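Local coordinates for benzyl alcohol dehydrogenase (Acinetobacter calcoaceticus, PDB 1F8F), which catalyses the NAD-dependent oxidation of benzyl alcohol and probably other aryl alcohols to their aldehydes, as a zinc-containing medium-chain alcohol dehydrogenase, at residues Q30-L35 and L150-N155; V83-V88 and T156-K161. All coordinates share one frame; numbering follows the deposited sequence.

Contact 1. Residues Q30-L35 and L150-N155; sequences QGDEVL and LSRENN. With SO4 (sulfate ion), chain D.
Leu-150, Asp-32 and Val-34 give up the most surface where the strand portions 33-35 and 150-152 of the two segments pair antiparallel; the segments bury 461 Å² in all. Val-34 and Ser-151 form the hydrogen-bonded pair, with Val-34 N to Ser-151 O at 2.9 Å and its return bond equally long. Their side chains share a face: Val-34 CG2 packs 3.7 Å from Ser-151 OG, whose polar partner is Thr-156. Leu-150 CD1 lies 3.6 Å from Val-34 O, and CD2 lies against the Glu-33 carboxylate, 3.9 Å from Glu-33 CD. In the type II' turn that leads into strand 33-42, Asp-32 forms a salt bridge with Arg-152, its OD1 gripped side-on by NH2 at 2.6 Å and NE at 2.8 Å. OD1 lies near the guanidinium plane, while the carboxylate plane is turned 61° from it. A bend at chi3 (-77°) puts NE beside OD1, and NH1 reaches a sulfate oxygen, O4, at 3.3 Å. Glu-153 OE2 accepts from the backbone N of Thr-79 and Glu-80, while OE1 forms a salt bridge with Lys-96 of the second subunit. The pairing belongs to the mixed sheet of the GroES-like domain, where backbone bonds tie Leu-35 to Glu-72 and Ala-73 of strand 66-74, and Val-34 packs on Ile-71.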
ATOM      1  N   GLN A  30       0.577   8.965  39.700  1.00 50.61           N
ATOM      2  CA  GLN A  30       0.975  10.327  39.362  1.00 53.14           C
ATOM      3  C   GLN A  30       0.747  10.596  37.880  1.00 51.23           C
ATOM      4  O   GLN A  30       0.126   9.819  37.143  1.00 50.03           O
ATOM      5  CB  GLN A  30       2.415  10.548  39.834  1.00 57.39           C
ATOM      6  CG  GLN A  30       2.539  10.503  41.354  1.00 62.03           C
ATOM      7  CD  GLN A  30       3.928  10.554  41.938  1.00 64.98           C
ATOM      8  OE1 GLN A  30       4.319  11.588  42.503  1.00 66.77           O
ATOM      9  NE2 GLN A  30       4.714   9.478  41.865  1.00 66.63           N
ATOM     10  N   GLY A  31       1.208  11.750  37.428  1.00 48.55           N
ATOM     11  CA  GLY A  31       1.052  12.217  36.064  1.00 44.60           C
ATOM     12  C   GLY A  31      -0.133  11.601  35.323  1.00 40.63           C
ATOM     13  O   GLY A  31      -1.295  11.923  35.558  1.00 38.07           O
ATOM     14  N   ASP A  32       0.218  10.757  34.349  1.00 39.04           N
ATOM     15  CA  ASP A  32      -0.785  10.057  33.542  1.00 36.56           C
ATOM     16  C   ASP A  32      -0.899   8.559  33.839  1.00 37.19           C
ATOM     17  O   ASP A  32      -1.542   7.735  33.121  1.00 36.95           O
ATOM     18  CB  ASP A  32      -0.583  10.457  32.099  1.00 36.10           C
ATOM     19  CG  ASP A  32       0.544   9.817  31.323  1.00 35.63           C
ATOM     20  OD1 ASP A  32       1.432   9.169  31.884  1.00 32.94           O
ATOM     21  OD2 ASP A  32       0.524   9.927  30.061  1.00 36.46           O
ATOM     22  N   GLU A  33      -0.414   8.164  35.024  1.00 36.03           N
ATOM     23  CA  GLU A  33      -0.518   6.817  35.551  1.00 36.81           C
ATOM     24  C   GLU A  33      -1.932   6.436  36.001  1.00 35.44           C
ATOM     25  O   GLU A  33      -2.757   7.317  36.188  1.00 33.37           O
ATOM     26  CB  GLU A  33       0.395   6.600  36.752  1.00 37.13           C
ATOM     27  CG  GLU A  33       1.831   6.998  36.494  1.00 40.02           C
ATOM     28  CD  GLU A  33       2.639   6.902  37.778  1.00 41.92           C
ATOM     29  OE1 GLU A  33       2.019   7.139  38.837  1.00 42.17           O
ATOM     30  OE2 GLU A  33       3.849   6.605  37.714  1.00 42.12           O
ATOM     31  N   VAL A  34      -2.221   5.135  36.036  1.00 35.66           N
ATOM     32  CA  VAL A  34      -3.523   4.600  36.421  1.00 36.94           C
ATOM     33  C   VAL A  34      -3.463   3.485  37.481  1.00 36.27           C
ATOM     34  O   VAL A  34      -2.583   2.639  37.338  1.00 36.39           O
ATOM     35  CB  VAL A  34      -4.286   3.949  35.272  1.00 36.45           C
ATOM     36  CG1 VAL A  34      -5.781   4.163  35.438  1.00 38.97           C
ATOM     37  CG2 VAL A  34      -3.826   4.399  33.907  1.00 37.56           C
ATOM     38  N   LEU A  35      -4.306   3.490  38.529  1.00 35.64           N
ATOM     39  CA  LEU A  35      -4.327   2.484  39.584  1.00 33.87           C
ATOM     40  C   LEU A  35      -5.459   1.494  39.305  1.00 30.79           C
ATOM     41  O   LEU A  35      -6.616   1.946  39.268  1.00 30.16           O
ATOM     42  CB  LEU A  35      -4.671   2.985  41.000  1.00 34.98           C
ATOM     43  CG  LEU A  35      -4.381   1.938  42.099  1.00 34.19           C
ATOM     44  CD1 LEU A  35      -2.911   1.554  42.117  1.00 33.39           C
ATOM     45  CD2 LEU A  35      -4.819   2.478  43.447  1.00 36.26           C
ATOM     46  N   LEU A 150      -0.367  -0.804  38.719  1.00 31.59           N
ATOM     47  CA  LEU A 150      -0.225   0.554  38.212  1.00 31.81           C
ATOM     48  C   LEU A 150       0.192   0.516  36.734  1.00 29.61           C
ATOM     49  O   LEU A 150       1.252  -0.028  36.379  1.00 26.78           O
ATOM     50  CB  LEU A 150       0.864   1.248  39.029  1.00 33.24           C
ATOM     51  CG  LEU A 150       0.973   2.764  38.825  1.00 33.77           C
ATOM     52  CD1 LEU A 150      -0.049   3.470  39.692  1.00 31.04           C
ATOM     53  CD2 LEU A 150       2.392   3.254  39.098  1.00 35.56           C
ATOM     54  N   SER A 151      -0.581   1.161  35.874  1.00 27.89           N
ATOM     55  CA  SER A 151      -0.212   1.176  34.451  1.00 30.03           C
ATOM     56  C   SER A 151      -0.093   2.603  33.951  1.00 30.76           C
ATOM     57  O   SER A 151      -0.152   3.516  34.796  1.00 33.19           O
ATOM     58  CB  SER A 151      -1.283   0.352  33.712  1.00 27.97           C
ATOM     59  OG  SER A 151      -2.551   0.939  34.061  1.00 27.16           O
ATOM     60  N   ARG A 152       0.042   2.838  32.654  1.00 29.84           N
ATOM     61  CA  ARG A 152       0.048   4.193  32.088  1.00 29.47           C
ATOM     62  C   ARG A 152      -1.251   4.362  31.291  1.00 28.77           C
ATOM     63  O   ARG A 152      -1.803   3.356  30.819  1.00 30.41           O
ATOM     64  CB  ARG A 152       1.236   4.484  31.165  1.00 30.53           C
ATOM     65  CG  ARG A 152       2.621   4.515  31.779  1.00 33.50           C
ATOM     66  CD  ARG A 152       2.712   5.407  33.018  1.00 36.45           C
ATOM     67  NE  ARG A 152       2.759   6.839  32.613  1.00 37.39           N
ATOM     68  CZ  ARG A 152       3.871   7.310  32.042  1.00 39.59           C
ATOM     69  NH1 ARG A 152       4.941   6.538  31.880  1.00 38.24           N
ATOM     70  NH2 ARG A 152       3.951   8.566  31.629  1.00 40.88           N
ATOM     71  N   GLU A 153      -1.704   5.570  31.034  1.00 27.17           N
ATOM     72  CA  GLU A 153      -2.929   5.838  30.282  1.00 28.42           C
ATOM     73  C   GLU A 153      -2.761   5.251  28.867  1.00 25.23           C
ATOM     74  O   GLU A 153      -3.778   4.721  28.393  1.00 23.60           O
ATOM     75  CB  GLU A 153      -3.315   7.326  30.090  1.00 28.65           C
ATOM     76  CG  GLU A 153      -4.637   7.664  29.409  1.00 31.90           C
ATOM     77  CD  GLU A 153      -4.951   9.148  29.353  1.00 36.26           C
ATOM     78  OE1 GLU A 153      -3.990   9.962  29.272  1.00 38.99           O
ATOM     79  OE2 GLU A 153      -6.072   9.698  29.358  1.00 36.05           O
ATOM     80  N   ASN A 154      -1.605   5.422  28.246  1.00 20.33           N
ATOM     81  CA  ASN A 154      -1.555   4.867  26.883  1.00 26.34           C
ATOM     82  C   ASN A 154      -1.549   3.332  26.848  1.00 27.54           C
ATOM     83  O   ASN A 154      -1.919   2.796  25.791  1.00 27.22           O
ATOM     84  CB  ASN A 154      -0.476   5.434  25.978  1.00 25.80           C
ATOM     85  CG  ASN A 154       0.914   5.058  26.402  1.00 25.11           C
ATOM     86  OD1 ASN A 154       1.079   4.414  27.453  1.00 22.42           O
ATOM     87  ND2 ASN A 154       1.885   5.463  25.578  1.00 23.54           N
ATOM     88  N   ASN A 155      -1.191   2.605  27.900  1.00 28.48           N
ATOM     89  CA  ASN A 155      -1.330   1.144  27.849  1.00 26.76           C
ATOM     90  C   ASN A 155      -2.613   0.709  28.563  1.00 25.88           C
ATOM     91  O   ASN A 155      -2.734  -0.511  28.726  1.00 25.01           O
ATOM     92  CB  ASN A 155      -0.137   0.338  28.287  1.00 25.72           C
ATOM     93  CG  ASN A 155       0.410   0.428  29.698  1.00 27.27           C
ATOM     94  OD1 ASN A 155       0.670   1.515  30.236  1.00 25.22           O
ATOM     95  ND2 ASN A 155       0.615  -0.754  30.241  1.00 23.25           N
TER
HETATM   96  S   SO4 D 376       8.256   8.920  31.153  1.00 70.75           S
HETATM   97  O1  SO4 D 376       8.411   9.651  32.458  1.00 71.80           O
HETATM   98  O2  SO4 D 376       9.523   9.083  30.362  1.00 71.51           O
HETATM   99  O3  SO4 D 376       7.064   9.414  30.405  1.00 69.85           O
HETATM  100  O4  SO4 D 376       8.066   7.463  31.473  1.00 71.28           O
HETATM  101  O   HOH W   1       0.352   7.572  28.766  1.00 29.36           O

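Contact 2. Residues V83-V88 and T156-K161; sequences VGDHVV and TVKVTK
An antiparallel strand pairing in the GroES-like domain joins 83-88 to 156-161, with strand 86-88 running against 156-159. The evidence for the register is the pair Val-88 and Val-157, bonded both ways: Val-88 N to Val-157 O is 3.0 Å, and the return bond from Val-157 N to Val-88 O is nearly straight at 169°. Methyls pack beside this ladder. Val-87 CG1 lies 3.5 Å from Thr-156 CG2, and Val-88 CG2 meets Val-159 CG1, with Leu-168 touching both of these last two valines. Val-157 turns to helix 321-333, contacting Ile-325 and Pro-326, while Val-87 meets Ile-71 of strand 66-74. Ahead of strand 86-88 the contact becomes polar. Asp-85 OD1 and Lys-158 NZ form a long salt bridge of 3.6 Å, and a water links OD2 to the same NZ; OD2 also accepts from the backbone N of Gln-82. The lysine methylene CD lies against the carboxylate, 3.4 Å from Asp-85 CG. The side chains of His-86 and Lys-161 cross at about a right angle. Lys-161 CG, anti to its own carbonyl carbon (chi1 -69°), is thereby placed over one face of the imidazole as a CH-pi contact, 3.6 Å from the ring centroid and just 2° off its normal.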
ATOM      1  N   VAL A  83     -12.566   6.587  37.001  1.00 51.26           N
ATOM      2  CA  VAL A  83     -12.718   5.622  38.089  1.00 50.04           C
ATOM      3  C   VAL A  83     -13.887   4.703  37.822  1.00 48.60           C
ATOM      4  O   VAL A  83     -14.960   5.222  37.477  1.00 49.46           O
ATOM      5  CB  VAL A  83     -12.912   6.358  39.429  1.00 50.76           C
ATOM      6  CG1 VAL A  83     -13.167   5.404  40.596  1.00 51.17           C
ATOM      7  CG2 VAL A  83     -11.694   7.213  39.720  1.00 50.36           C
ATOM      8  N   GLY A  84     -13.693   3.382  37.868  1.00 47.87           N
ATOM      9  CA  GLY A  84     -14.823   2.503  37.521  1.00 47.08           C
ATOM     10  C   GLY A  84     -14.802   1.940  36.114  1.00 46.89           C
ATOM     11  O   GLY A  84     -15.529   0.955  35.850  1.00 46.52           O
ATOM     12  N   ASP A  85     -14.059   2.505  35.154  1.00 43.45           N
ATOM     13  CA  ASP A  85     -13.980   1.867  33.840  1.00 41.40           C
ATOM     14  C   ASP A  85     -13.363   0.473  34.008  1.00 37.68           C
ATOM     15  O   ASP A  85     -12.573   0.224  34.913  1.00 37.14           O
ATOM     16  CB  ASP A  85     -13.134   2.686  32.867  1.00 44.30           C
ATOM     17  CG  ASP A  85     -13.776   3.976  32.392  1.00 47.11           C
ATOM     18  OD1 ASP A  85     -15.023   4.081  32.368  1.00 49.14           O
ATOM     19  OD2 ASP A  85     -13.093   4.951  32.005  1.00 47.68           O
ATOM     20  N   HIS A  86     -13.742  -0.440  33.172  1.00 36.65           N
ATOM     21  CA  HIS A  86     -13.270  -1.793  32.972  1.00 37.40           C
ATOM     22  C   HIS A  86     -12.137  -1.728  31.933  1.00 35.66           C
ATOM     23  O   HIS A  86     -12.411  -1.138  30.863  1.00 38.34           O
ATOM     24  CB  HIS A  86     -14.369  -2.663  32.349  1.00 38.61           C
ATOM     25  CG  HIS A  86     -15.438  -3.064  33.330  1.00 42.49           C
ATOM     26  ND1 HIS A  86     -16.203  -4.205  33.168  1.00 42.06           N
ATOM     27  CD2 HIS A  86     -15.840  -2.502  34.510  1.00 41.90           C
ATOM     28  CE1 HIS A  86     -17.043  -4.301  34.191  1.00 43.20           C
ATOM     29  NE2 HIS A  86     -16.837  -3.288  35.026  1.00 42.40           N
ATOM     30  N   VAL A  87     -10.957  -2.256  32.152  1.00 31.39           N
ATOM     31  CA  VAL A  87      -9.834  -2.147  31.254  1.00 29.09           C
ATOM     32  C   VAL A  87      -9.015  -3.430  31.036  1.00 30.58           C
ATOM     33  O   VAL A  87      -8.981  -4.428  31.776  1.00 27.89           O
ATOM     34  CB  VAL A  87      -8.829  -1.063  31.753  1.00 28.74           C
ATOM     35  CG1 VAL A  87      -9.354   0.389  31.685  1.00 26.87           C
ATOM     36  CG2 VAL A  87      -8.464  -1.340  33.216  1.00 25.87           C
ATOM     37  N   VAL A  88      -8.322  -3.353  29.875  1.00 26.17           N
ATOM     38  CA  VAL A  88      -7.360  -4.408  29.474  1.00 22.42           C
ATOM     39  C   VAL A  88      -5.964  -3.792  29.463  1.00 20.25           C
ATOM     40  O   VAL A  88      -5.831  -2.640  29.014  1.00 18.98           O
ATOM     41  CB  VAL A  88      -7.809  -5.014  28.135  1.00 21.72           C
ATOM     42  CG1 VAL A  88      -6.650  -5.898  27.624  1.00 19.87           C
ATOM     43  CG2 VAL A  88      -9.061  -5.886  28.275  1.00 22.13           C
ATOM     44  N   THR A 156      -3.550   1.566  28.909  1.00 24.77           N
ATOM     45  CA  THR A 156      -4.766   1.113  29.593  1.00 25.85           C
ATOM     46  C   THR A 156      -5.941   1.319  28.664  1.00 27.93           C
ATOM     47  O   THR A 156      -6.349   2.432  28.350  1.00 29.71           O
ATOM     48  CB  THR A 156      -4.891   1.820  30.943  1.00 24.54           C
ATOM     49  OG1 THR A 156      -3.661   1.639  31.672  1.00 25.06           O
ATOM     50  CG2 THR A 156      -5.970   1.279  31.876  1.00 26.83           C
ATOM     51  N   VAL A 157      -6.562   0.270  28.164  1.00 26.01           N
ATOM     52  CA  VAL A 157      -7.602   0.186  27.202  1.00 26.06           C
ATOM     53  C   VAL A 157      -8.992  -0.098  27.767  1.00 28.91           C
ATOM     54  O   VAL A 157      -9.421  -1.164  28.173  1.00 29.46           O
ATOM     55  CB  VAL A 157      -7.366  -0.833  26.078  1.00 24.02           C
ATOM     56  CG1 VAL A 157      -8.238  -0.660  24.872  1.00 21.20           C
ATOM     57  CG2 VAL A 157      -5.907  -0.861  25.609  1.00 22.56           C
ATOM     58  N   LYS A 158      -9.833   0.949  27.663  1.00 32.11           N
ATOM     59  CA  LYS A 158     -11.223   0.899  28.107  1.00 34.80           C
ATOM     60  C   LYS A 158     -12.026  -0.089  27.267  1.00 34.17           C
ATOM     61  O   LYS A 158     -11.992  -0.011  26.037  1.00 33.36           O
ATOM     62  CB  LYS A 158     -11.893   2.270  28.116  1.00 36.59           C
ATOM     63  CG  LYS A 158     -13.400   2.262  28.342  1.00 41.56           C
ATOM     64  CD  LYS A 158     -13.849   3.585  28.970  1.00 43.93           C
ATOM     65  CE  LYS A 158     -15.218   4.013  28.464  1.00 45.69           C
ATOM     66  NZ  LYS A 158     -15.611   5.343  29.062  1.00 47.37           N
ATOM     67  N   VAL A 159     -12.738  -1.011  27.917  1.00 32.38           N
ATOM     68  CA  VAL A 159     -13.628  -1.902  27.177  1.00 33.38           C
ATOM     69  C   VAL A 159     -15.011  -1.890  27.838  1.00 35.96           C
ATOM     70  O   VAL A 159     -15.241  -1.402  28.947  1.00 36.54           O
ATOM     71  CB  VAL A 159     -13.144  -3.352  27.017  1.00 32.38           C
ATOM     72  CG1 VAL A 159     -11.806  -3.521  26.341  1.00 30.17           C
ATOM     73  CG2 VAL A 159     -13.108  -4.036  28.387  1.00 31.86           C
ATOM     74  N   THR A 160     -15.945  -2.485  27.109  1.00 37.42           N
ATOM     75  CA  THR A 160     -17.347  -2.512  27.494  1.00 42.18           C
ATOM     76  C   THR A 160     -17.641  -3.244  28.782  1.00 43.91           C
ATOM     77  O   THR A 160     -17.038  -4.287  29.029  1.00 44.47           O
ATOM     78  CB  THR A 160     -18.187  -3.147  26.366  1.00 42.44           C
ATOM     79  OG1 THR A 160     -19.557  -2.980  26.675  1.00 43.95           O
ATOM     80  CG2 THR A 160     -17.946  -4.620  26.127  1.00 44.16           C
ATOM     81  N   LYS A 161     -18.626  -2.810  29.560  1.00 45.37           N
ATOM     82  CA  LYS A 161     -19.018  -3.511  30.775  1.00 45.92           C
ATOM     83  C   LYS A 161     -19.979  -4.658  30.481  1.00 43.76           C
ATOM     84  O   LYS A 161     -20.359  -5.423  31.374  1.00 41.02           O
ATOM     85  CB  LYS A 161     -19.705  -2.565  31.765  1.00 48.29           C
ATOM     86  CG  LYS A 161     -18.791  -1.515  32.376  1.00 51.56           C
ATOM     87  CD  LYS A 161     -19.502  -0.678  33.422  1.00 52.44           C
ATOM     88  CE  LYS A 161     -18.775   0.588  33.837  1.00 54.65           C
ATOM     89  NZ  LYS A 161     -17.472   0.332  34.528  1.00 54.91           N
TER
HETATM   90  O   HOH W   2     -14.144   7.064  30.721  1.00 53.03           O
HETATM   91  O   HOH W   3     -15.932  -5.630  31.031  1.00 30.60           O
HETATM   92  O   HOH W   4     -15.671   0.376  31.216  1.00 48.10           O

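Overall arrangement
The two contacts lie in one mixed sheet of the GroES-like domain, their centres 13 Å apart. Along the chain the segments alternate: 30-35, 83-88, 150-155, then 156-161. Strand 33-42 pairs with 148-152 in contact 1, strand 86-89 with 156-159 in contact 2, and strand 66-74 pairs with both 33-42 and 86-89 and so connects the two. Because 156-161 follows 150-155 directly, one continuous stretch of chain serves both pairings, and the contacts meet through Ser-151 and Thr-156, with Val-34 packed on Thr-156. Together they link early and late parts of the domain into one connected sheet. Lys-322 of helix 321-333 bonds to the carbonyls of Glu-153 and Thr-156, reaching both contacts.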